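RRNA N-glycosidase (Bougainvillea spectabilis, PDB 3CTK) is a ribosome-inactivating protein of plant origin, a single chain of mixed alpha and beta structure. Local coordinates at residues 88-91 with 92-96; 121-125 with 126-130. All coordinates share one frame; numbering follows the deposited sequence.

Contact 1 of 2, residues 88-91 with 92-96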
loop_
_atom_site.group_PDB
_atom_site.type_symbol
_atom_site.label_atom_id
_atom_site.label_comp_id
_atom_site.label_asym_id
_atom_site.label_seq_id
_atom_site.Cartn_x
_atom_site.Cartn_y
_atom_site.Cartn_z
ATOM N N ASP A 88 -12.701 6.466 6.452
ATOM C CA ASP A 88 -12.970 7.600 7.324
ATOM C C ASP A 88 -11.639 8.260 7.680
ATOM O O ASP A 88 -10.579 7.635 7.594
ATOM C CB ASP A 88 -13.695 7.123 8.594
ATOM C CG ASP A 88 -14.178 8.273 9.471
ATOM O OD1 ASP A 88 -14.542 9.342 8.929
ATOM O OD2 ASP A 88 -14.213 8.098 10.708
ATOM N N LYS A 89 -11.696 9.536 8.043
ATOM C CA LYS A 89 -10.506 10.281 8.449
ATOM C C LYS A 89 -9.438 10.516 7.379
ATOM O O LYS A 89 -8.259 10.655 7.709
ATOM C CB LYS A 89 -9.852 9.591 9.651
ATOM C CG LYS A 89 -10.820 9.200 10.759
ATOM C CD LYS A 89 -11.578 10.399 11.307
ATOM C CE LYS A 89 -12.491 9.980 12.454
ATOM N NZ LYS A 89 -13.305 11.120 12.965
ATOM N N VAL A 90 -9.826 10.555 6.109
ATOM C CA VAL A 90 -8.851 10.816 5.055
ATOM C C VAL A 90 -8.761 12.333 4.859
ATOM O O VAL A 90 -9.633 13.076 5.318
ATOM C CB VAL A 90 -9.247 10.132 3.718
ATOM C CG1 VAL A 90 -9.213 8.618 3.886
ATOM C CG2 VAL A 90 -10.627 10.595 3.274
ATOM N N PRO A 91 -7.700 12.815 4.192
ATOM C CA PRO A 91 -7.557 14.259 3.973
ATOM C C PRO A 91 -8.783 14.856 3.288
ATOM O O PRO A 91 -9.402 14.214 2.440
ATOM C CB PRO A 91 -6.313 14.354 3.095
ATOM C CG PRO A 91 -5.501 13.169 3.528
ATOM C CD PRO A 91 -6.548 12.081 3.636
ATOM N N THR A 92 -9.131 16.087 3.649
ATOM C CA THR A 92 -10.281 16.741 3.037
ATOM C C THR A 92 -10.075 16.834 1.526
ATOM O O THR A 92 -11.029 16.723 0.756
ATOM C CB THR A 92 -10.489 18.159 3.605
ATOM O OG1 THR A 92 -10.719 18.075 5.017
ATOM C CG2 THR A 92 -11.686 18.829 2.946
ATOM N N VAL A 93 -8.828 17.016 1.101
ATOM C CA VAL A 93 -8.537 17.117 -0.323
ATOM C C VAL A 93 -8.924 15.831 -1.057
ATOM O O VAL A 93 -9.221 15.856 -2.251
ATOM C CB VAL A 93 -7.034 17.425 -0.575
ATOM C CG1 VAL A 93 -6.162 16.321 0.003
ATOM C CG2 VAL A 93 -6.778 17.585 -2.065
ATOM N N ALA A 94 -8.923 14.710 -0.340
ATOM C CA ALA A 94 -9.280 13.424 -0.938
ATOM C C ALA A 94 -10.765 13.368 -1.298
ATOM O O ALA A 94 -11.133 13.062 -2.432
ATOM C CB ALA A 94 -8.934 12.284 0.021
ATOM N N THR A 95 -11.621 13.662 -0.330
ATOM C CA THR A 95 -13.052 13.621 -0.582
ATOM C C THR A 95 -13.509 14.786 -1.456
ATOM O O THR A 95 -14.536 14.698 -2.125
ATOM C CB THR A 95 -13.850 13.613 0.741
ATOM O OG1 THR A 95 -13.330 14.614 1.625
ATOM C CG2 THR A 95 -13.751 12.245 1.413
ATOM N N SER A 96 -12.738 15.869 -1.470
ATOM C CA SER A 96 -13.099 17.033 -2.275
ATOM C C SER A 96 -12.654 16.958 -3.731
ATOM O O SER A 96 -13.377 17.406 -4.618
ATOM C CB SER A 96 -12.523 18.314 -1.660
ATOM O OG SER A 96 -13.094 18.584 -0.392
HETATM O O HOH W 1 -12.212 14.006 4.370
#

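Contact 2 of 2, residues 121-125 with 126-130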
loop_
_atom_site.group_PDB
_atom_site.type_symbol
_atom_site.label_atom_id
_atom_site.label_comp_id
_atom_site.label_asym_id
_atom_site.label_seq_id
_atom_site.Cartn_x
_atom_site.Cartn_y
_atom_site.Cartn_z
ATOM N N ALA A 121 -12.914 -6.171 9.502
ATOM C CA ALA A 121 -12.819 -7.390 8.699
ATOM C C ALA A 121 -13.034 -8.635 9.556
ATOM O O ALA A 121 -13.464 -9.677 9.057
ATOM C CB ALA A 121 -11.449 -7.458 8.019
ATOM N N LYS A 122 -12.728 -8.504 10.845
ATOM C CA LYS A 122 -12.858 -9.577 11.827
ATOM C C LYS A 122 -11.809 -10.665 11.638
ATOM O O LYS A 122 -11.984 -11.805 12.074
ATOM C CB LYS A 122 -14.273 -10.169 11.791
ATOM C CG LYS A 122 -15.352 -9.126 12.071
ATOM C CD LYS A 122 -16.665 -9.765 12.499
ATOM C CE LYS A 122 -17.692 -8.710 12.869
ATOM N NZ LYS A 122 -18.914 -9.320 13.472
ATOM N N VAL A 123 -10.713 -10.295 10.985
ATOM C CA VAL A 123 -9.608 -11.212 10.733
ATOM C C VAL A 123 -8.311 -10.412 10.766
ATOM O O VAL A 123 -8.222 -9.334 10.178
ATOM C CB VAL A 123 -9.746 -11.917 9.358
ATOM C CG1 VAL A 123 -9.723 -10.893 8.239
ATOM C CG2 VAL A 123 -8.618 -12.937 9.179
ATOM N N ASP A 124 -7.309 -10.935 11.462
ATOM C CA ASP A 124 -6.034 -10.238 11.564
ATOM C C ASP A 124 -5.134 -10.482 10.352
ATOM O O ASP A 124 -5.280 -11.484 9.648
ATOM C CB ASP A 124 -5.314 -10.658 12.845
ATOM C CG ASP A 124 -4.889 -9.468 13.680
ATOM O OD1 ASP A 124 -4.079 -8.651 13.187
ATOM O OD2 ASP A 124 -5.374 -9.345 14.824
ATOM N N ARG A 125 -4.199 -9.561 10.119
ATOM C CA ARG A 125 -3.279 -9.661 8.988
ATOM C C ARG A 125 -2.569 -11.008 8.873
ATOM O O ARG A 125 -2.421 -11.546 7.775
ATOM C CB ARG A 125 -2.219 -8.556 9.064
ATOM C CG ARG A 125 -2.695 -7.172 8.658
ATOM C CD ARG A 125 -1.565 -6.159 8.825
ATOM N NE ARG A 125 -1.347 -5.816 10.228
ATOM C CZ ARG A 125 -0.271 -5.187 10.693
ATOM N NH1 ARG A 125 0.708 -4.830 9.871
ATOM N NH2 ARG A 125 -0.185 -4.899 11.985
ATOM N N LYS A 126 -2.128 -11.553 10.001
ATOM C CA LYS A 126 -1.413 -12.823 9.986
ATOM C C LYS A 126 -2.254 -13.999 9.494
ATOM O O LYS A 126 -1.703 -15.012 9.058
ATOM C CB LYS A 126 -0.862 -13.140 11.378
ATOM C CG LYS A 126 -1.922 -13.516 12.399
ATOM C CD LYS A 126 -1.293 -13.864 13.738
ATOM C CE LYS A 126 -2.344 -14.322 14.734
ATOM N NZ LYS A 126 -3.352 -13.262 15.006
ATOM N N ASP A 127 -3.579 -13.865 9.553
ATOM C CA ASP A 127 -4.479 -14.936 9.122
ATOM C C ASP A 127 -5.162 -14.710 7.776
ATOM O O ASP A 127 -5.883 -15.584 7.293
ATOM C CB ASP A 127 -5.565 -15.175 10.180
ATOM C CG ASP A 127 -4.991 -15.507 11.537
ATOM O OD1 ASP A 127 -4.081 -16.357 11.596
ATOM O OD2 ASP A 127 -5.452 -14.927 12.545
ATOM N N LEU A 128 -4.944 -13.547 7.170
ATOM C CA LEU A 128 -5.570 -13.240 5.887
ATOM C C LEU A 128 -4.639 -13.525 4.712
ATOM O O LEU A 128 -3.571 -12.924 4.592
ATOM C CB LEU A 128 -6.010 -11.773 5.855
ATOM C CG LEU A 128 -6.814 -11.336 4.629
ATOM C CD1 LEU A 128 -8.118 -12.122 4.567
ATOM C CD2 LEU A 128 -7.106 -9.842 4.710
ATOM N N GLU A 129 -5.058 -14.434 3.836
ATOM C CA GLU A 129 -4.252 -14.808 2.680
ATOM C C GLU A 129 -4.139 -13.696 1.648
ATOM O O GLU A 129 -5.119 -13.026 1.327
ATOM C CB GLU A 129 -4.836 -16.049 2.013
ATOM C CG GLU A 129 -5.099 -17.191 2.972
ATOM C CD GLU A 129 -5.699 -18.394 2.279
ATOM O OE1 GLU A 129 -4.928 -19.206 1.726
ATOM O OE2 GLU A 129 -6.944 -18.517 2.279
ATOM N N LEU A 130 -2.929 -13.515 1.134
ATOM C CA LEU A 130 -2.645 -12.506 0.125
ATOM C C LEU A 130 -2.325 -13.224 -1.184
ATOM O O LEU A 130 -1.995 -14.412 -1.186
ATOM C CB LEU A 130 -1.447 -11.657 0.553
ATOM C CG LEU A 130 -1.569 -10.950 1.905
ATOM C CD1 LEU A 130 -0.248 -10.265 2.244
ATOM C CD2 LEU A 130 -2.701 -9.937 1.855
HETATM O O HOH W 2 -1.750 -9.792 12.467
HETATM O O HOH W 3 -2.797 -10.300 5.415
#

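Contact 1 of 2, residues 88-91 with 92-96
Pro91 sets its ring against the opening turn of helix 92-97 and occupies the N-cap position. Its CB lies 3.7 Å from Val93 CG1, and its CD lies 4.3 Å from Ala94 CB. The Val93 methyl that meets the ring is the one lodged between its own backbone N and carbonyl carbon (chi1 60°), which turns it back toward the proline. The carbonyl of Pro91 closes the turn: Ala94 N donates to Pro91 O at 2.9 Å. This bond is bent, 140° at the hydrogen.

Val90 adds an apolar contact from the preceding loop. Its CG2 reaches two methyl groups of the first turn, with Ala94 CB and Thr95 CG2 each 4.0 Å from Val90 CG2. Because CG2 of Thr95 is the branch used here, its hydroxyl faces another way, and a water bridges it to the loop backbone. That water donates to Val90 O at 2.9 Å and lies 3.0 Å from Thr95 OG1.

Outside the turn, Val93 and Ala94 also touch Phe47 of strand 47-53, while Pro91 and Val93 rest on Arg46. The helix start is thus set beside the sheet just after strand 81-88 ends. Pro91 has no side-chain acceptor to offer the first-turn amides; its backbone oxygen takes the Ala94 N-H instead, while the water ties the loop carbonyl of Val90 to the Thr95 hydroxyl and the methyl contacts pack the loop against the helix.

Contact 2 of 2, residues 121-125 with 126-130
Val123 lays its CG2 methyl along the CB of Asp127, 3.9 Å away, the two side chains running past one another head to tail. The second branch, CG1, reaches CD1 of Leu128 at 4.2 Å, the leucine side chain being set roughly perpendicular to that of the valine. With CG1 between the backbone N and the carbonyl carbon (chi1 62°) and CG2 anti to the N, Val123 can spread its two methyls over successive residues of the turn. Leu128 carries the apolar patch inward to Leu157 and Ile158 of helix 149-168.

Backbone bonds fold the chain beneath these side chains. Asp127 N donates to Asp124 O at 2.9 Å, and Leu128 N makes a longer bond of 3.3 Å to Arg125 O. Arg125 O also accepts a hydrogen bond from a water, 2.7 Å away, which donates to Leu128 O as well.

The carboxylate of Asp124 works on the outer side. Its OD1 accepts a weak bond from Arg125 N, and a second water links OD1 to Lys126 N. Lys126 bends at its last torsion (chi4 -61°), which brings NZ over the Asp124 CB and, 3.6 Å from Asp127 OD2, into a long salt bridge. Positive charge here probably eases the approach of the two acidic side chains. The Arg125 guanidinium forms a salt bridge with Glu195 and a cation-pi contact with Tyr114.

Two successive i to i+3 backbone bonds make overlapping beta turns, 124-127 and 125-128, in the loop connecting helices 114-121 and 132-142.

Overall arrangement
Contact 1 and contact 2 follow one another along the chain and occupy separate surface regions of the fold: their centres are 26 Å apart, and their nearest atoms remain about 13 Å from each other. Contact 1 lies where the mixed sheet hands over to a short helix, its centre 17 Å from that of the chain. Contact 2 belongs to the helical part, in the loop joining helices 114-121 and 132-142, with its centre 15 Å from the chain centre. Strand 105-108 and most of helix 114-121 lie between them, Ala121 at the helix end belonging to contact 2. Each combines backbone bonds, a few apolar contacts and bridging water.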